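Chitinase (Pyrococcus furiosus, PDB 2CWR) hydrolyses chitin; the part described here is its chitin-binding domain, which probably holds the enzyme to its insoluble substrate. Local coordinates at residues Ala23-Thr28 and Phe79-Asn84; Gln34-Val39 and Trp71-Thr76. All coordinates share one frame; numbering follows the deposited sequence.

The two contacts illustrate how a beta-sandwich is held both within one sheet and at one end between its layers. Interaction 1 pairs strands 22-31 and 76-84, the two inner strands of the four-stranded antiparallel sheet. Interaction 2, centred about 17 Å away from the centre of interaction 1, joins two connections: the one leading into strand 38-43 of the five-stranded sheet and the one leading into strand 76-84. Along the chain the order is 23-28, 34-39, 71-76, 79-84, so the second contact falls between the partners of the first. They meet where Phe79 CD2 lies 3.4 Å from Trp37 CH2, which makes the loop contact continuous with the hydrophobic interior of the domain.

Interaction 1 of 2, residues Ala23-Thr28 and Phe79-Asn84; sequences AEYDVT and FGFIVN
Tyr25 and Phe81 face each other as a hydrogen-bonded pair, Tyr25 N giving a nearly straight bond (168°) to Phe81 O at 2.8 Å. On the side of the sheet that carries Tyr25, Val27, Phe79, Phe81 and Val83, packing is close. Phe81 takes the crowded position between its backbone N and carbonyl carbon (chi1 56°), which brings its ring across to the neighbouring strand, where Tyr25 CB sits over one face, 3.6 Å from Phe81 CZ. The two ring planes are almost parallel, at 8°, but slid so far that they barely overlap. Phe79 repeats the arrangement: Val27 CB lies over its ring face and Val27 CG1 reaches Phe79 CE2 at 3.5 Å. An alanine in place of Phe81 would probably open a gap beneath Tyr25 CB and deprive Phe66, which stacks on the ring, of its partner.

The other side, with Glu24, Asp26 and Ile82, is looser and partly exposed: Glu24 CB and Ile82 CG1 come no closer than 4.2 Å. Gly80 pairs with Asp26; on this backbone a CB would come too close to Tyr25 O. Six backbone bonds in three hydrogen-bonded pairs, with two non-hydrogen-bonded pairs between, make up the antiparallel ladder in a sheet whose aromatic face packs into the core of a beta-sandwich, the fold of this carbohydrate-binding module.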
# COMPACT_ATOMS: atom_id res chain seq x y z
N ALA A 23 -7.09 3.69 -10.74
CA ALA A 23 -5.64 3.67 -10.86
C ALA A 23 -5.07 2.44 -10.16
O ALA A 23 -5.60 2.00 -9.14
CB ALA A 23 -5.05 4.94 -10.24
N GLU A 24 -4.00 1.89 -10.73
CA GLU A 24 -3.36 0.72 -10.15
C GLU A 24 -2.06 1.12 -9.46
O GLU A 24 -1.27 1.91 -10.00
CB GLU A 24 -3.04 -0.33 -11.22
CG GLU A 24 -2.37 -1.58 -10.63
CD GLU A 24 -2.16 -2.69 -11.64
OE1 GLU A 24 -2.95 -2.79 -12.60
OE2 GLU A 24 -1.20 -3.49 -11.46
N TYR A 25 -1.86 0.58 -8.27
CA TYR A 25 -0.67 0.84 -7.48
C TYR A 25 0.09 -0.46 -7.25
O TYR A 25 -0.41 -1.37 -6.60
CB TYR A 25 -1.05 1.46 -6.13
CG TYR A 25 -1.71 2.82 -6.26
CD1 TYR A 25 -3.05 2.94 -6.64
CD2 TYR A 25 -0.97 3.98 -6.06
CE1 TYR A 25 -3.63 4.19 -6.81
CE2 TYR A 25 -1.55 5.24 -6.23
CZ TYR A 25 -2.88 5.34 -6.61
OH TYR A 25 -3.45 6.58 -6.78
N ASP A 26 1.29 -0.54 -7.82
CA ASP A 26 2.14 -1.72 -7.68
C ASP A 26 3.24 -1.33 -6.71
O ASP A 26 4.13 -0.55 -7.05
CB ASP A 26 2.75 -2.10 -9.03
CG ASP A 26 1.70 -2.55 -10.03
OD1 ASP A 26 1.92 -2.38 -11.25
OD2 ASP A 26 0.66 -3.10 -9.60
N VAL A 27 3.16 -1.86 -5.50
CA VAL A 27 4.10 -1.54 -4.44
C VAL A 27 5.22 -2.55 -4.25
O VAL A 27 4.99 -3.76 -4.35
CB VAL A 27 3.37 -1.38 -3.08
CG1 VAL A 27 4.34 -0.95 -1.99
CG2 VAL A 27 2.22 -0.38 -3.22
N THR A 28 6.42 -2.05 -3.99
CA THR A 28 7.57 -2.91 -3.73
C THR A 28 8.23 -2.38 -2.47
O THR A 28 8.52 -1.19 -2.36
CB THR A 28 8.60 -2.89 -4.86
OG1 THR A 28 8.00 -3.38 -6.06
CG2 THR A 28 9.80 -3.77 -4.50
N PHE A 79 3.27 -6.14 -3.65
CA PHE A 79 1.83 -6.31 -3.57
C PHE A 79 1.23 -5.13 -4.32
O PHE A 79 1.95 -4.21 -4.72
CB PHE A 79 1.35 -6.34 -2.10
CG PHE A 79 1.35 -5.00 -1.42
CD1 PHE A 79 0.20 -4.22 -1.39
CD2 PHE A 79 2.49 -4.53 -0.77
CE1 PHE A 79 0.18 -2.99 -0.74
CE2 PHE A 79 2.49 -3.30 -0.12
CZ PHE A 79 1.33 -2.53 -0.10
N GLY A 80 -0.07 -5.17 -4.55
CA GLY A 80 -0.68 -4.08 -5.27
C GLY A 80 -2.17 -3.97 -5.04
O GLY A 80 -2.79 -4.85 -4.45
N PHE A 81 -2.74 -2.87 -5.51
CA PHE A 81 -4.16 -2.64 -5.35
C PHE A 81 -4.65 -1.63 -6.37
O PHE A 81 -3.86 -0.90 -6.96
CB PHE A 81 -4.47 -2.16 -3.92
CG PHE A 81 -3.70 -0.92 -3.52
CD1 PHE A 81 -4.28 0.34 -3.62
CD2 PHE A 81 -2.40 -1.02 -3.02
CE1 PHE A 81 -3.58 1.48 -3.24
CE2 PHE A 81 -1.69 0.11 -2.64
CZ PHE A 81 -2.28 1.37 -2.75
N ILE A 82 -5.96 -1.63 -6.58
CA ILE A 82 -6.58 -0.71 -7.53
C ILE A 82 -7.52 0.18 -6.74
O ILE A 82 -8.25 -0.28 -5.86
CB ILE A 82 -7.36 -1.50 -8.60
CG1 ILE A 82 -6.37 -2.23 -9.51
CG2 ILE A 82 -8.27 -0.56 -9.39
CD1 ILE A 82 -7.02 -3.09 -10.58
N VAL A 83 -7.48 1.47 -7.03
CA VAL A 83 -8.33 2.43 -6.34
C VAL A 83 -9.25 3.11 -7.33
O VAL A 83 -8.80 3.58 -8.38
CB VAL A 83 -7.49 3.50 -5.61
CG1 VAL A 83 -8.41 4.48 -4.88
CG2 VAL A 83 -6.54 2.85 -4.63
N ASN A 84 -10.53 3.16 -7.00
CA ASN A 84 -11.52 3.80 -7.86
C ASN A 84 -11.95 5.08 -7.17
O ASN A 84 -12.03 5.14 -5.94
CB ASN A 84 -12.73 2.89 -8.06
CG ASN A 84 -12.36 1.57 -8.72
OD1 ASN A 84 -12.58 0.50 -8.16
ND2 ASN A 84 -11.81 1.65 -9.93

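Interaction 2 of 2, residues Gln34-Val39 and Trp71-Thr76; sequences QYDWTV and WNKGPT
Trp37 NE1 donates to Asn72 O at 2.9 Å, and Tyr35 N donates to Lys73 O, also at 2.9 Å, so that consecutive carbonyls of one loop receive an indole and a backbone N-H from the other. The indole bond approaches Asn72 O in the plane of that carbonyl, although the oxygen is tilted 18° from the ring plane. Trp37 CG stands between its backbone N and carbonyl carbon (chi1 52°), and the indole thereby swings its N-H toward the second loop. Lys73 O has a further neighbour in Gln34 CA, a CA-H...O contact at 3.2 Å. At the outer end, Gln34 stretches its extended side chain alongside Gly74, and NE2 gives a straight bond to Gly74 O at 3.2 Å. The donor stands above the carbonyl plane, while the oxygen lies in the plane of the Gln34 amide.

Lys73 lays CB and CG against Tyr35 O, with CB 3.3 Å from it, and its extended chain passes Asp36, Lys73 CE lying 4.3 Å from Asp36 CG. The opposite charges, Lys73 NZ and Asp36 OD1, are also 4.3 Å apart, too far for direct pairing, so any attraction there is probably modest.

Asp36 is the centre of an inverse gamma turn, closed by a weak bond from Trp37 N to Tyr35 O; the turn lies just before the chain enters strand 38-43 of the beta-sandwich. Across from Gln34, the backbone of Gly74 adopts angles that call for glycine, and a cis peptide bond precedes Pro75, just before strand 76-84.

Farther out, the Tyr35 hydroxyl is hydrogen-bonded to Asp32, and the Trp37 indole stacks on Phe79 and touches Leu29, Leu31, Pro68 and Ala77.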
# COMPACT_ATOMS: atom_id res chain seq x y z
N GLN A 34 13.07 -9.77 6.99
CA GLN A 34 11.68 -10.18 6.85
C GLN A 34 10.86 -9.66 8.02
O GLN A 34 11.22 -9.84 9.18
CB GLN A 34 11.59 -11.71 6.77
CG GLN A 34 12.35 -12.29 5.59
CD GLN A 34 12.18 -13.79 5.46
OE1 GLN A 34 12.46 -14.54 6.40
NE2 GLN A 34 11.74 -14.24 4.29
N TYR A 35 9.75 -8.99 7.70
CA TYR A 35 8.89 -8.43 8.73
C TYR A 35 7.42 -8.59 8.38
O TYR A 35 7.06 -8.76 7.21
CB TYR A 35 9.15 -6.93 8.91
CG TYR A 35 10.58 -6.55 9.22
CD1 TYR A 35 11.56 -6.54 8.23
CD2 TYR A 35 10.94 -6.19 10.51
CE1 TYR A 35 12.88 -6.17 8.52
CE2 TYR A 35 12.25 -5.82 10.82
CZ TYR A 35 13.21 -5.81 9.82
OH TYR A 35 14.50 -5.45 10.13
N ASP A 36 6.57 -8.55 9.40
CA ASP A 36 5.13 -8.62 9.20
C ASP A 36 4.82 -7.13 9.11
O ASP A 36 4.26 -6.53 10.03
CB ASP A 36 4.46 -9.27 10.41
CG ASP A 36 3.03 -9.71 10.12
OD1 ASP A 36 2.43 -10.38 10.99
OD2 ASP A 36 2.51 -9.39 9.03
N TRP A 37 5.21 -6.54 7.99
CA TRP A 37 5.06 -5.11 7.73
C TRP A 37 3.64 -4.55 7.65
O TRP A 37 2.66 -5.29 7.65
CB TRP A 37 5.81 -4.75 6.44
CG TRP A 37 5.45 -5.63 5.27
CD1 TRP A 37 6.14 -6.71 4.81
CD2 TRP A 37 4.31 -5.48 4.41
NE1 TRP A 37 5.51 -7.25 3.72
CE2 TRP A 37 4.38 -6.52 3.45
CE3 TRP A 37 3.24 -4.58 4.36
CZ2 TRP A 37 3.42 -6.68 2.45
CZ3 TRP A 37 2.28 -4.74 3.36
CH2 TRP A 37 2.38 -5.78 2.42
N THR A 38 3.57 -3.23 7.58
CA THR A 38 2.31 -2.51 7.49
C THR A 38 2.48 -1.35 6.53
O THR A 38 3.46 -0.62 6.61
CB THR A 38 1.89 -1.93 8.86
OG1 THR A 38 1.63 -3.00 9.77
CG2 THR A 38 0.63 -1.09 8.71
N VAL A 39 1.54 -1.18 5.60
CA VAL A 39 1.58 -0.06 4.67
C VAL A 39 0.25 0.65 4.81
O VAL A 39 -0.81 0.06 4.57
CB VAL A 39 1.80 -0.52 3.21
CG1 VAL A 39 1.64 0.66 2.26
CG2 VAL A 39 3.19 -1.11 3.05
N TRP A 71 3.54 -15.62 2.84
CA TRP A 71 4.77 -15.71 2.04
C TRP A 71 5.38 -14.39 1.57
O TRP A 71 6.45 -14.39 0.95
CB TRP A 71 4.51 -16.56 0.81
CG TRP A 71 3.37 -16.04 -0.03
CD1 TRP A 71 2.06 -16.43 0.03
CD2 TRP A 71 3.43 -14.99 -1.01
NE1 TRP A 71 1.30 -15.68 -0.84
CE2 TRP A 71 2.11 -14.79 -1.49
CE3 TRP A 71 4.46 -14.19 -1.52
CZ2 TRP A 71 1.81 -13.83 -2.46
CZ3 TRP A 71 4.16 -13.23 -2.48
CH2 TRP A 71 2.84 -13.06 -2.94
N ASN A 72 4.73 -13.28 1.87
CA ASN A 72 5.18 -11.97 1.39
C ASN A 72 5.79 -11.07 2.46
O ASN A 72 5.47 -9.88 2.53
CB ASN A 72 3.98 -11.27 0.75
CG ASN A 72 4.37 -10.19 -0.22
OD1 ASN A 72 3.54 -9.36 -0.61
ND2 ASN A 72 5.63 -10.19 -0.65
N LYS A 73 6.70 -11.60 3.28
CA LYS A 73 7.29 -10.79 4.35
C LYS A 73 8.64 -10.15 4.05
O LYS A 73 9.23 -9.51 4.92
CB LYS A 73 7.37 -11.61 5.64
CG LYS A 73 6.00 -12.03 6.18
CD LYS A 73 6.11 -12.69 7.54
CE LYS A 73 4.73 -13.11 8.05
NZ LYS A 73 4.81 -13.65 9.43
N GLY A 74 9.13 -10.30 2.82
CA GLY A 74 10.40 -9.69 2.46
C GLY A 74 11.51 -10.70 2.24
O GLY A 74 11.25 -11.90 2.18
N PRO A 75 12.77 -10.24 2.12
CA PRO A 75 13.22 -8.84 2.19
C PRO A 75 12.67 -7.93 1.09
O PRO A 75 12.61 -6.71 1.27
CB PRO A 75 14.74 -8.96 2.15
CG PRO A 75 14.95 -10.18 1.31
CD PRO A 75 13.92 -11.13 1.88
N THR A 76 12.29 -8.51 -0.04
CA THR A 76 11.73 -7.73 -1.14
C THR A 76 10.28 -8.15 -1.34
O THR A 76 9.99 -9.10 -2.07
CB THR A 76 12.49 -7.95 -2.45
OG1 THR A 76 13.85 -7.51 -2.30
CG2 THR A 76 11.84 -7.17 -3.59
O HOH W 1 12.44 -14.03 1.51